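Local coordinates for protein tryptophan--tRNA ligase (Mycoplasma pneumoniae, PDB 2YY5) that probably joins tryptophan to its cognate tRNA in an ATP-dependent reaction that releases AMP and diphosphate, at residues 60-65 against 309-314; 144-149 against 323-328; 191-196 against 201-206. The protein carries 1 engineered substitution. All blocks are in the same frame, centred on the assembly; numbering follows the deposited sequence.

Interaction 1 of 3, residues 60-65 against 309-314; sequences NNFDLV and ISREQV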
loop_
_atom_site.group_PDB
_atom_site.type_symbol
_atom_site.label_atom_id
_atom_site.label_comp_id
_atom_site.label_asym_id
_atom_site.label_seq_id
_atom_site.Cartn_x
_atom_site.Cartn_y
_atom_site.Cartn_z
ATOM N N ASN B 60 -3.759 7.617 -21.466
ATOM C CA ASN B 60 -2.455 8.182 -21.144
ATOM C C ASN B 60 -1.344 7.134 -21.037
ATOM O O ASN B 60 -0.256 7.337 -21.584
ATOM C CB ASN B 60 -2.543 8.996 -19.851
ATOM C CG ASN B 60 -3.265 10.322 -20.039
ATOM O OD1 ASN B 60 -3.531 11.037 -19.067
ATOM N ND2 ASN B 60 -3.575 10.664 -21.292
ATOM N N ASN B 61 -1.605 6.028 -20.334
ATOM C CA ASN B 61 -0.607 4.961 -20.206
ATOM C C ASN B 61 -0.176 4.527 -21.610
ATOM O O ASN B 61 1.007 4.317 -21.881
ATOM C CB ASN B 61 -1.170 3.750 -19.442
ATOM C CG ASN B 61 -1.394 4.036 -17.964
ATOM O OD1 ASN B 61 -0.914 5.038 -17.432
ATOM N ND2 ASN B 61 -2.118 3.144 -17.290
ATOM N N PHE B 62 -1.150 4.401 -22.501
ATOM C CA PHE B 62 -0.887 4.025 -23.880
ATOM C C PHE B 62 -0.051 5.125 -24.548
ATOM O O PHE B 62 0.980 4.856 -25.161
ATOM C CB PHE B 62 -2.228 3.827 -24.609
ATOM C CG PHE B 62 -2.132 3.873 -26.115
ATOM C CD1 PHE B 62 -2.689 4.932 -26.825
ATOM C CD2 PHE B 62 -1.507 2.851 -26.824
ATOM C CE1 PHE B 62 -2.629 4.971 -28.222
ATOM C CE2 PHE B 62 -1.441 2.880 -28.218
ATOM C CZ PHE B 62 -2.006 3.943 -28.918
ATOM N N ASP B 63 -0.499 6.365 -24.415
ATOM C CA ASP B 63 0.201 7.490 -25.015
ATOM C C ASP B 63 1.653 7.659 -24.546
ATOM O O ASP B 63 2.511 8.082 -25.323
ATOM C CB ASP B 63 -0.573 8.790 -24.765
ATOM C CG ASP B 63 -1.846 8.888 -25.592
ATOM O OD1 ASP B 63 -1.868 8.356 -26.725
ATOM O OD2 ASP B 63 -2.822 9.513 -25.117
ATOM N N LEU B 64 1.931 7.340 -23.284
ATOM C CA LEU B 64 3.292 7.472 -22.775
ATOM C C LEU B 64 4.214 6.440 -23.420
ATOM O O LEU B 64 5.331 6.767 -23.806
ATOM C CB LEU B 64 3.331 7.311 -21.252
ATOM C CG LEU B 64 4.683 7.581 -20.575
ATOM C CD1 LEU B 64 5.104 9.029 -20.784
ATOM C CD2 LEU B 64 4.567 7.294 -19.103
ATOM N N VAL B 65 3.745 5.199 -23.537
ATOM C CA VAL B 65 4.556 4.155 -24.140
ATOM C C VAL B 65 4.924 4.535 -25.560
ATOM O O VAL B 65 6.057 4.319 -25.989
ATOM C CB VAL B 65 3.837 2.791 -24.153
ATOM C CG1 VAL B 65 4.665 1.776 -24.919
ATOM C CG2 VAL B 65 3.644 2.299 -22.730
ATOM N N ILE B 309 3.729 4.377 -34.079
ATOM C CA ILE B 309 3.605 3.302 -33.097
ATOM C C ILE B 309 2.148 2.837 -32.995
ATOM O O ILE B 309 1.239 3.663 -32.894
ATOM C CB ILE B 309 4.099 3.774 -31.713
ATOM C CG1 ILE B 309 5.511 4.358 -31.841
ATOM C CG2 ILE B 309 4.085 2.613 -30.728
ATOM C CD1 ILE B 309 6.546 3.384 -32.372
ATOM N N SER B 310 1.934 1.520 -33.014
ATOM C CA SER B 310 0.583 0.946 -32.955
ATOM C C SER B 310 0.180 0.351 -31.613
ATOM O O SER B 310 1.031 -0.010 -30.794
ATOM C CB SER B 310 0.435 -0.156 -33.995
ATOM O OG SER B 310 1.070 -1.340 -33.548
ATOM N N ARG B 311 -1.132 0.215 -31.423
ATOM C CA ARG B 311 -1.709 -0.339 -30.201
ATOM C C ARG B 311 -1.081 -1.702 -29.877
ATOM O O ARG B 311 -0.605 -1.921 -28.759
ATOM C CB ARG B 311 -3.227 -0.500 -30.365
ATOM C CG ARG B 311 -4.024 -0.385 -29.073
ATOM C CD ARG B 311 -4.681 0.986 -28.958
ATOM N NE ARG B 311 -4.952 1.348 -27.568
ATOM C CZ ARG B 311 -5.565 2.463 -27.184
ATOM N NH1 ARG B 311 -5.757 2.702 -25.892
ATOM N NH2 ARG B 311 -5.997 3.336 -28.085
ATOM N N GLU B 312 -1.100 -2.613 -30.852
ATOM C CA GLU B 312 -0.527 -3.954 -30.692
ATOM C C GLU B 312 0.922 -3.852 -30.217
ATOM O O GLU B 312 1.353 -4.582 -29.324
ATOM C CB GLU B 312 -0.581 -4.722 -32.025
ATOM C CG GLU B 312 -0.075 -3.919 -33.238
ATOM C CD GLU B 312 1.118 -4.555 -33.960
ATOM O OE1 GLU B 312 1.643 -3.926 -34.910
ATOM O OE2 GLU B 312 1.528 -5.676 -33.583
ATOM N N GLN B 313 1.664 -2.936 -30.829
ATOM C CA GLN B 313 3.054 -2.712 -30.479
ATOM C C GLN B 313 3.195 -2.352 -29.004
ATOM O O GLN B 313 4.086 -2.845 -28.314
ATOM C CB GLN B 313 3.633 -1.592 -31.345
ATOM C CG GLN B 313 4.126 -2.079 -32.692
ATOM C CD GLN B 313 4.628 -0.960 -33.575
ATOM O OE1 GLN B 313 5.354 -0.074 -33.124
ATOM N NE2 GLN B 313 4.258 -1.000 -34.846
ATOM N N VAL B 314 2.316 -1.485 -28.525
ATOM C CA VAL B 314 2.362 -1.081 -27.135
ATOM C C VAL B 314 2.096 -2.272 -26.231
ATOM O O VAL B 314 2.815 -2.502 -25.255
ATOM C CB VAL B 314 1.320 0.012 -26.838
ATOM C CG1 VAL B 314 1.203 0.225 -25.312
ATOM C CG2 VAL B 314 1.727 1.309 -27.550
#
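Phe-62 is the first residue of 60-65 to meet the other segment, and it meets both Arg-311 and Val-314. Its CG lies anti to the backbone N (chi1 161°), which sends the ring out from helix 54-71 toward the start of helix 311-340. The guanidinium of Arg-311 lies flat over one face of this ring. The two planes are within 1° of parallel. Arg-311 CZ sits 3.8 Å from the centroid of the Phe-62 ring, almost on the ring normal, so this is both a stack and a cation-pi contact. The arginine chain bends at chi2 (102°) and carries its end back over the ring. On the way, Arg-311 CD makes a CH-pi contact 4.2 Å from the same centroid. Val-314 comes to the ring obliquely, with its CG2 3.6 Å from Phe-62 CE2.

Asp-63 OD1 is salt-bridged to Arg-66 within its own helix. Val-65 follows, one turn after Phe-62. Its CG1 touches Val-314 CG1 at 3.8 Å. Val-314 therefore works with both branches: CG2 goes to the aromatic ring and CG1 to the second valine. The contact is apolar at this end and cationic over aromatic at the other.

Ser-310 holds the N-cap position of helix 311-340, so the contact uses the first turn of that helix. Helix 54-71 meets this turn through Phe-62 and Val-65. It meets the parallel sheet through Val-65, which packs on Val-42 of strand 37-42 and Leu-80 of strand 78-82. Ile-309 rests on Arg-66 and Leu-69 of helix 54-71, while Ile-347 of the second subunit packs on Arg-311.

Interaction 2 of 3, residues 144-149 against 323-328; sequences LLYQPD and NQAQAT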
loop_
_atom_site.group_PDB
_atom_site.type_symbol
_atom_site.label_atom_id
_atom_site.label_comp_id
_atom_site.label_asym_id
_atom_site.label_seq_id
_atom_site.Cartn_x
_atom_site.Cartn_y
_atom_site.Cartn_z
ATOM N N LEU B 144 14.037 0.048 -5.047
ATOM C CA LEU B 144 14.620 -1.130 -4.421
ATOM C C LEU B 144 14.239 -2.498 -4.981
ATOM O O LEU B 144 14.938 -3.483 -4.738
ATOM C CB LEU B 144 14.351 -1.085 -2.915
ATOM C CG LEU B 144 15.302 -0.237 -2.056
ATOM C CD1 LEU B 144 16.410 0.354 -2.907
ATOM C CD2 LEU B 144 14.528 0.852 -1.360
ATOM N N LEU B 145 13.141 -2.572 -5.723
ATOM C CA LEU B 145 12.715 -3.844 -6.300
ATOM C C LEU B 145 13.706 -4.317 -7.361
ATOM O O LEU B 145 13.861 -5.515 -7.594
ATOM C CB LEU B 145 11.340 -3.701 -6.953
ATOM C CG LEU B 145 10.151 -4.432 -6.337
ATOM C CD1 LEU B 145 8.901 -4.139 -7.176
ATOM C CD2 LEU B 145 10.440 -5.928 -6.272
ATOM N N TYR B 146 14.369 -3.366 -8.008
ATOM C CA TYR B 146 15.323 -3.686 -9.058
ATOM C C TYR B 146 16.778 -3.473 -8.638
ATOM O O TYR B 146 17.692 -3.672 -9.443
ATOM C CB TYR B 146 14.985 -2.868 -10.310
ATOM C CG TYR B 146 13.577 -3.120 -10.782
ATOM C CD1 TYR B 146 13.270 -4.238 -11.561
ATOM C CD2 TYR B 146 12.524 -2.316 -10.341
ATOM C CE1 TYR B 146 11.945 -4.561 -11.877
ATOM C CE2 TYR B 146 11.195 -2.627 -10.649
ATOM C CZ TYR B 146 10.912 -3.752 -11.412
ATOM O OH TYR B 146 9.605 -4.091 -11.674
ATOM N N GLN B 147 16.984 -3.075 -7.381
ATOM C CA GLN B 147 18.327 -2.863 -6.845
ATOM C C GLN B 147 19.247 -2.185 -7.851
ATOM O O GLN B 147 20.362 -2.638 -8.066
ATOM C CB GLN B 147 18.943 -4.206 -6.464
ATOM C CG GLN B 147 18.337 -4.874 -5.246
ATOM C CD GLN B 147 18.530 -4.057 -3.992
ATOM O OE1 GLN B 147 17.573 -3.507 -3.440
ATOM N NE2 GLN B 147 19.775 -3.961 -3.535
ATOM N N PRO B 148 18.803 -1.079 -8.461
ATOM C CA PRO B 148 19.615 -0.371 -9.453
ATOM C C PRO B 148 20.793 0.391 -8.872
ATOM O O PRO B 148 20.798 0.722 -7.685
ATOM C CB PRO B 148 18.609 0.567 -10.084
ATOM C CG PRO B 148 17.850 1.019 -8.864
ATOM C CD PRO B 148 17.587 -0.305 -8.151
ATOM N N ASP B 149 21.783 0.673 -9.719
ATOM C CA ASP B 149 22.959 1.435 -9.312
ATOM C C ASP B 149 22.593 2.916 -9.305
ATOM O O ASP B 149 22.933 3.655 -8.371
ATOM C CB ASP B 149 24.109 1.204 -10.284
ATOM C CG ASP B 149 24.710 -0.178 -10.156
ATOM O OD1 ASP B 149 25.008 -0.785 -11.205
ATOM O OD2 ASP B 149 24.897 -0.651 -9.017
ATOM N N ASN B 323 7.060 -9.283 -18.124
ATOM C CA ASN B 323 7.755 -10.512 -17.804
ATOM C C ASN B 323 9.193 -10.265 -17.400
ATOM O O ASN B 323 9.653 -10.791 -16.390
ATOM C CB ASN B 323 7.708 -11.470 -18.992
ATOM C CG ASN B 323 6.303 -11.896 -19.322
ATOM O OD1 ASN B 323 5.488 -12.119 -18.425
ATOM N ND2 ASN B 323 6.008 -12.024 -20.612
ATOM N N GLN B 324 9.895 -9.456 -18.188
ATOM C CA GLN B 324 11.293 -9.157 -17.926
ATOM C C GLN B 324 11.485 -8.483 -16.575
ATOM O O GLN B 324 12.286 -8.930 -15.761
ATOM C CB GLN B 324 11.859 -8.279 -19.049
ATOM C CG GLN B 324 13.350 -7.993 -18.917
ATOM C CD GLN B 324 13.934 -7.230 -20.102
ATOM O OE1 GLN B 324 15.140 -6.957 -20.143
ATOM N NE2 GLN B 324 13.087 -6.882 -21.072
ATOM N N ALA B 325 10.741 -7.411 -16.337
ATOM C CA ALA B 325 10.835 -6.677 -15.083
ATOM C C ALA B 325 10.469 -7.592 -13.925
ATOM O O ALA B 325 11.095 -7.580 -12.864
ATOM C CB ALA B 325 9.897 -5.474 -15.114
ATOM N N GLN B 326 9.442 -8.392 -14.142
ATOM C CA GLN B 326 8.977 -9.300 -13.121
ATOM C C GLN B 326 10.039 -10.346 -12.808
ATOM O O GLN B 326 10.026 -10.947 -11.741
ATOM C CB GLN B 326 7.685 -9.954 -13.587
ATOM C CG GLN B 326 6.919 -10.650 -12.504
ATOM C CD GLN B 326 5.468 -10.812 -12.877
ATOM O OE1 GLN B 326 5.146 -11.278 -13.972
ATOM N NE2 GLN B 326 4.578 -10.426 -11.971
ATOM N N ALA B 327 10.971 -10.545 -13.734
ATOM C CA ALA B 327 12.039 -11.519 -13.534
ATOM C C ALA B 327 12.922 -11.114 -12.355
ATOM O O ALA B 327 13.236 -11.938 -11.493
ATOM C CB ALA B 327 12.881 -11.644 -14.793
ATOM N N THR B 328 13.322 -9.847 -12.311
ATOM C CA THR B 328 14.153 -9.393 -11.208
ATOM C C THR B 328 13.336 -8.919 -9.996
ATOM O O THR B 328 13.815 -8.977 -8.865
ATOM C CB THR B 328 15.155 -8.292 -11.659
ATOM O OG1 THR B 328 15.126 -7.198 -10.735
ATOM C CG2 THR B 328 14.838 -7.810 -13.061
#
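Ala-325 meets Tyr-146 first, through both its side chain and its carbonyl. Ala-325 O lies at the edge of the tyrosine ring, near the ring plane, 3.3 Å from Tyr-146 CE1. The methyl group, Ala-325 CB, packs near the same corner of the ring but off its plane, 3.9 Å from Tyr-146 CE1 and 3.7 Å from Tyr-146 OH. With CG anti to the carbonyl carbon (chi1 -57°), the tyrosine ring is carried across to the helix, where its CD1 and CE1 meet Thr-328 and Ala-325.

One turn later comes Thr-328. Its side chain crosses that of Tyr-146 at about a right angle. Thr-328 OG1 approaches the ring obliquely, 3.6 Å from Tyr-146 CD1. The carbonyl oxygens Thr-328 O and Leu-145 O are also neighbours, 3.7 Å apart. Thr-332 OG1 is hydrogen-bonded to both of them and so links the loop to helix 311-340.

The phenol group is held by His-89, whose NE2 is hydrogen-bonded to Tyr-146 OH, and the rings of Phe-39 and Phe-81 meet that of the tyrosine by the sheet. Within the contact, a polarised aromatic C-H probably faces the carbonyl of Ala-325, a weak attraction at most. The two segments themselves are thus joined by van der Waals packing and mild electrostatics.

Interaction 3 of 3, residues 191-196 against 201-206; sequences NRIMDL and KKMSKS. With WSA (5'-O-[(L-tryptophylamino)sulfonyl]adenosine), chain J; SO4 (sulfate ion), chain H.
The guanidinium of Arg-192 meets Lys-202 obliquely, with Lys-202 CB 4.0 Å from Arg-192 NE. Over one face of this guanidinium lies Met-194 SD, offset toward the rim. The other flat group is the adenine of the bound tryptophanyl-adenylate analogue, read by backbone atoms on its N1 and N6 side. Ile-193 N donates to N1 of the ligand at 2.7 Å. The ligand N6 donates to Ile-193 O and to Met-203 O, so each segment accepts from the same amino group. Such a pattern suits adenine, which offers an acceptor at N1 and donors at N6.

Two backbone bonds join the segments around a single beta bridge between Met-194 and Lys-202. Met-203 N reaches Ile-193 O at 2.8 Å and Asp-195 N reaches Lys-201 O at 2.8 Å, both nearly straight. Ile-193 O is thus gripped twice, by Met-203 N and the ligand amino group. The methyl end of Met-203 packs on Ile-193 CG2. A water bridges Asp-195 OD2, Lys-202 O and Ser-204 N, while Asp-195 OD1 accepts from Phe-197 N and Asp-198 N.

In Lys-202 the bend at chi3 (-97°) lays CE 3.3 Å from N7 of the ligand, and the bend at chi4 turns NZ to Ser-204 OG, 2.8 Å away; its bond to the sulfate is weak. Lys-205 holds the sulfate more firmly, through its backbone N and through NZ, which lies 2.6 Å from sulfate O4. His-18 of the HIGH region also binds this ion. Residues 202-206 form the KMSKS region of a class I aminoacyl-tRNA synthetase. The sulfate, probably from the crystallisation liquor, sits between the two signature regions, consistent with a site for ATP phosphates.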
loop_
_atom_site.group_PDB
_atom_site.type_symbol
_atom_site.label_atom_id
_atom_site.label_comp_id
_atom_site.label_asym_id
_atom_site.label_seq_id
_atom_site.Cartn_x
_atom_site.Cartn_y
_atom_site.Cartn_z
ATOM N N ASN B 191 18.463 19.326 -15.694
ATOM C CA ASN B 191 17.775 18.692 -14.576
ATOM C C ASN B 191 16.546 19.452 -14.082
ATOM O O ASN B 191 15.765 18.935 -13.282
ATOM C CB ASN B 191 18.752 18.485 -13.422
ATOM C CG ASN B 191 19.243 19.788 -12.847
ATOM O OD1 ASN B 191 18.531 20.449 -12.085
ATOM N ND2 ASN B 191 20.461 20.181 -13.218
ATOM N N ARG B 192 16.348 20.668 -14.572
ATOM C CA ARG B 192 15.208 21.442 -14.110
ATOM C C ARG B 192 14.807 22.546 -15.082
ATOM O O ARG B 192 15.216 23.690 -14.925
ATOM C CB ARG B 192 15.541 22.039 -12.735
ATOM C CG ARG B 192 14.396 22.761 -12.050
ATOM C CD ARG B 192 14.899 23.616 -10.894
ATOM N NE ARG B 192 13.826 24.406 -10.290
ATOM C CZ ARG B 192 14.012 25.573 -9.678
ATOM N NH1 ARG B 192 12.977 26.221 -9.155
ATOM N NH2 ARG B 192 15.231 26.098 -9.599
ATOM N N ILE B 193 14.012 22.208 -16.090
ATOM C CA ILE B 193 13.563 23.210 -17.054
ATOM C C ILE B 193 12.541 24.125 -16.373
ATOM O O ILE B 193 11.637 23.652 -15.672
ATOM C CB ILE B 193 12.926 22.558 -18.312
ATOM C CG1 ILE B 193 14.017 21.927 -19.173
ATOM C CG2 ILE B 193 12.168 23.599 -19.130
ATOM C CD1 ILE B 193 14.590 20.670 -18.585
ATOM N N MET B 194 12.688 25.431 -16.581
ATOM C CA MET B 194 11.795 26.404 -15.962
ATOM C C MET B 194 10.556 26.762 -16.787
ATOM O O MET B 194 10.508 26.566 -17.999
ATOM C CB MET B 194 12.574 27.678 -15.627
ATOM C CG MET B 194 13.859 27.437 -14.837
ATOM S SD MET B 194 13.634 26.500 -13.301
ATOM C CE MET B 194 15.378 26.101 -12.933
ATOM N N ASP B 195 9.547 27.277 -16.095
ATOM C CA ASP B 195 8.293 27.690 -16.705
ATOM C C ASP B 195 8.567 28.903 -17.605
ATOM O O ASP B 195 9.240 29.841 -17.184
ATOM C CB ASP B 195 7.307 28.036 -15.583
ATOM C CG ASP B 195 5.946 28.432 -16.096
ATOM O OD1 ASP B 195 5.817 29.553 -16.633
ATOM O OD2 ASP B 195 5.005 27.619 -15.958
ATOM N N LEU B 196 8.051 28.879 -18.837
ATOM C CA LEU B 196 8.269 29.971 -19.785
ATOM C C LEU B 196 7.627 31.309 -19.418
ATOM O O LEU B 196 8.083 32.355 -19.877
ATOM C CB LEU B 196 7.808 29.564 -21.189
ATOM C CG LEU B 196 8.694 28.581 -21.961
ATOM C CD1 LEU B 196 8.212 28.491 -23.398
ATOM C CD2 LEU B 196 10.138 29.049 -21.935
ATOM N N LYS B 201 9.959 29.347 -11.426
ATOM C CA LYS B 201 9.286 28.099 -11.092
ATOM C C LYS B 201 9.658 27.083 -12.180
ATOM O O LYS B 201 9.998 27.479 -13.294
ATOM C CB LYS B 201 7.774 28.355 -11.085
ATOM C CG LYS B 201 6.912 27.255 -10.486
ATOM C CD LYS B 201 5.511 27.221 -11.127
ATOM C CE LYS B 201 4.780 28.565 -11.058
ATOM N NZ LYS B 201 3.457 28.511 -11.767
ATOM N N LYS B 202 9.609 25.786 -11.870
ATOM C CA LYS B 202 9.946 24.764 -12.870
ATOM C C LYS B 202 8.741 24.474 -13.755
ATOM O O LYS B 202 7.604 24.759 -13.378
ATOM C CB LYS B 202 10.392 23.454 -12.200
ATOM C CG LYS B 202 9.274 22.717 -11.477
ATOM C CD LYS B 202 9.747 21.417 -10.834
ATOM C CE LYS B 202 9.455 20.205 -11.704
ATOM N NZ LYS B 202 7.992 19.998 -11.929
ATOM N N MET B 203 8.989 23.913 -14.935
ATOM C CA MET B 203 7.893 23.575 -15.834
ATOM C C MET B 203 7.138 22.419 -15.193
ATOM O O MET B 203 7.722 21.367 -14.923
ATOM C CB MET B 203 8.428 23.159 -17.205
ATOM C CG MET B 203 7.372 23.230 -18.297
ATOM S SD MET B 203 8.014 23.040 -19.978
ATOM C CE MET B 203 8.750 24.628 -20.232
ATOM N N SER B 204 5.848 22.609 -14.938
ATOM C CA SER B 204 5.055 21.561 -14.299
ATOM C C SER B 204 3.742 21.234 -14.983
ATOM O O SER B 204 3.075 22.115 -15.541
ATOM C CB SER B 204 4.756 21.926 -12.839
ATOM O OG SER B 204 5.920 21.855 -12.036
ATOM N N LYS B 205 3.377 19.956 -14.932
ATOM C CA LYS B 205 2.124 19.514 -15.508
ATOM C C LYS B 205 0.984 20.198 -14.752
ATOM O O LYS B 205 -0.081 20.448 -15.311
ATOM C CB LYS B 205 1.966 17.996 -15.368
ATOM C CG LYS B 205 3.087 17.163 -15.967
ATOM C CD LYS B 205 2.606 15.730 -16.213
ATOM C CE LYS B 205 3.741 14.778 -16.580
ATOM N NZ LYS B 205 4.453 14.281 -15.370
ATOM N N SER B 206 1.222 20.514 -13.483
ATOM C CA SER B 206 0.202 21.134 -12.640
ATOM C C SER B 206 -0.007 22.640 -12.798
ATOM O O SER B 206 -1.003 23.170 -12.311
ATOM C CB SER B 206 0.477 20.823 -11.160
ATOM O OG SER B 206 1.675 21.434 -10.699
HETATM C CD2 WSA J . 9.721 7.401 -10.186
HETATM C CE3 WSA J . 10.827 7.930 -10.842
HETATM C CZ3 WSA J . 12.066 7.319 -10.697
HETATM C CH2 WSA J . 12.196 6.186 -9.898
HETATM C CZ2 WSA J . 11.089 5.661 -9.243
HETATM C CE2 WSA J . 9.849 6.272 -9.388
HETATM N N11 WSA J . 8.641 5.983 -8.909
HETATM C CD1 WSA J . 7.761 6.869 -9.365
HETATM C CG WSA J . 8.376 7.752 -10.150
HETATM C CB WSA J . 7.715 8.917 -10.883
HETATM C CA WSA J . 8.268 10.264 -10.411
HETATM N NH3 WSA J . 8.075 10.422 -8.964
HETATM C C WSA J . 7.535 11.385 -11.153
HETATM O O WSA J . 6.401 11.709 -10.817
HETATM N NS WSA J . 8.178 11.969 -12.159
HETATM S S WSA J . 7.118 12.712 -13.151
HETATM O O1S WSA J . 6.151 11.712 -13.713
HETATM O O2S WSA J . 6.343 13.750 -12.394
HETATM O "O5'" WSA J . 7.900 13.305 -14.194
HETATM C "C5'" WSA J . 8.816 12.474 -14.915
HETATM C "C4'" WSA J . 10.273 12.945 -14.864
HETATM O "O4'" WSA J . 10.366 14.295 -15.353
HETATM C "C3'" WSA J . 10.877 12.947 -13.457
HETATM O "O3'" WSA J . 12.240 12.517 -13.518
HETATM C "C2'" WSA J . 10.819 14.430 -13.094
HETATM O "O2'" WSA J . 11.836 14.731 -12.133
HETATM C "C1'" WSA J . 11.215 15.015 -14.447
HETATM N N9 WSA J . 10.883 16.459 -14.495
HETATM C C8 WSA J . 9.689 16.975 -14.212
HETATM N N7 WSA J . 9.711 18.291 -14.409
HETATM C C5 WSA J . 10.934 18.617 -14.823
HETATM C C4 WSA J . 11.683 17.448 -14.868
HETATM N N3 WSA J . 12.967 17.510 -15.257
HETATM C C2 WSA J . 13.513 18.666 -15.598
HETATM N N1 WSA J . 12.826 19.793 -15.568
HETATM C C6 WSA J . 11.539 19.807 -15.188
HETATM N N6 WSA J . 10.844 20.944 -15.175
HETATM S S SO4 H . 5.613 17.110 -13.513
HETATM O O1 SO4 H . 6.633 17.001 -12.462
HETATM O O2 SO4 H . 4.306 16.661 -12.981
HETATM O O3 SO4 H . 5.532 18.514 -13.963
HETATM O O4 SO4 H . 5.980 16.248 -14.642
HETATM O O HOH W 1 5.382 25.461 -14.787
#

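From the N terminus, the chain leaves residues 60-65 on helix 54-71, which opens interaction 1. It then passes 144-149, the loop after helix 131-144, which opens interaction 2. Interaction 3 starts and finishes next: 191-196 turns back onto 201-206 after only four residues, so this short loop lies within both larger ones. Interaction 1 closes at 309-314, after interaction 2 has opened and before it closes at 323-328, so the two loops cross; both end on helix 311-340. This C-terminal helix thus joins helix 54-71 to the loop before strand 150-152. Interactions 2 and 3 lie on opposite sides of the chain's centre, with about 30 Å between their centres.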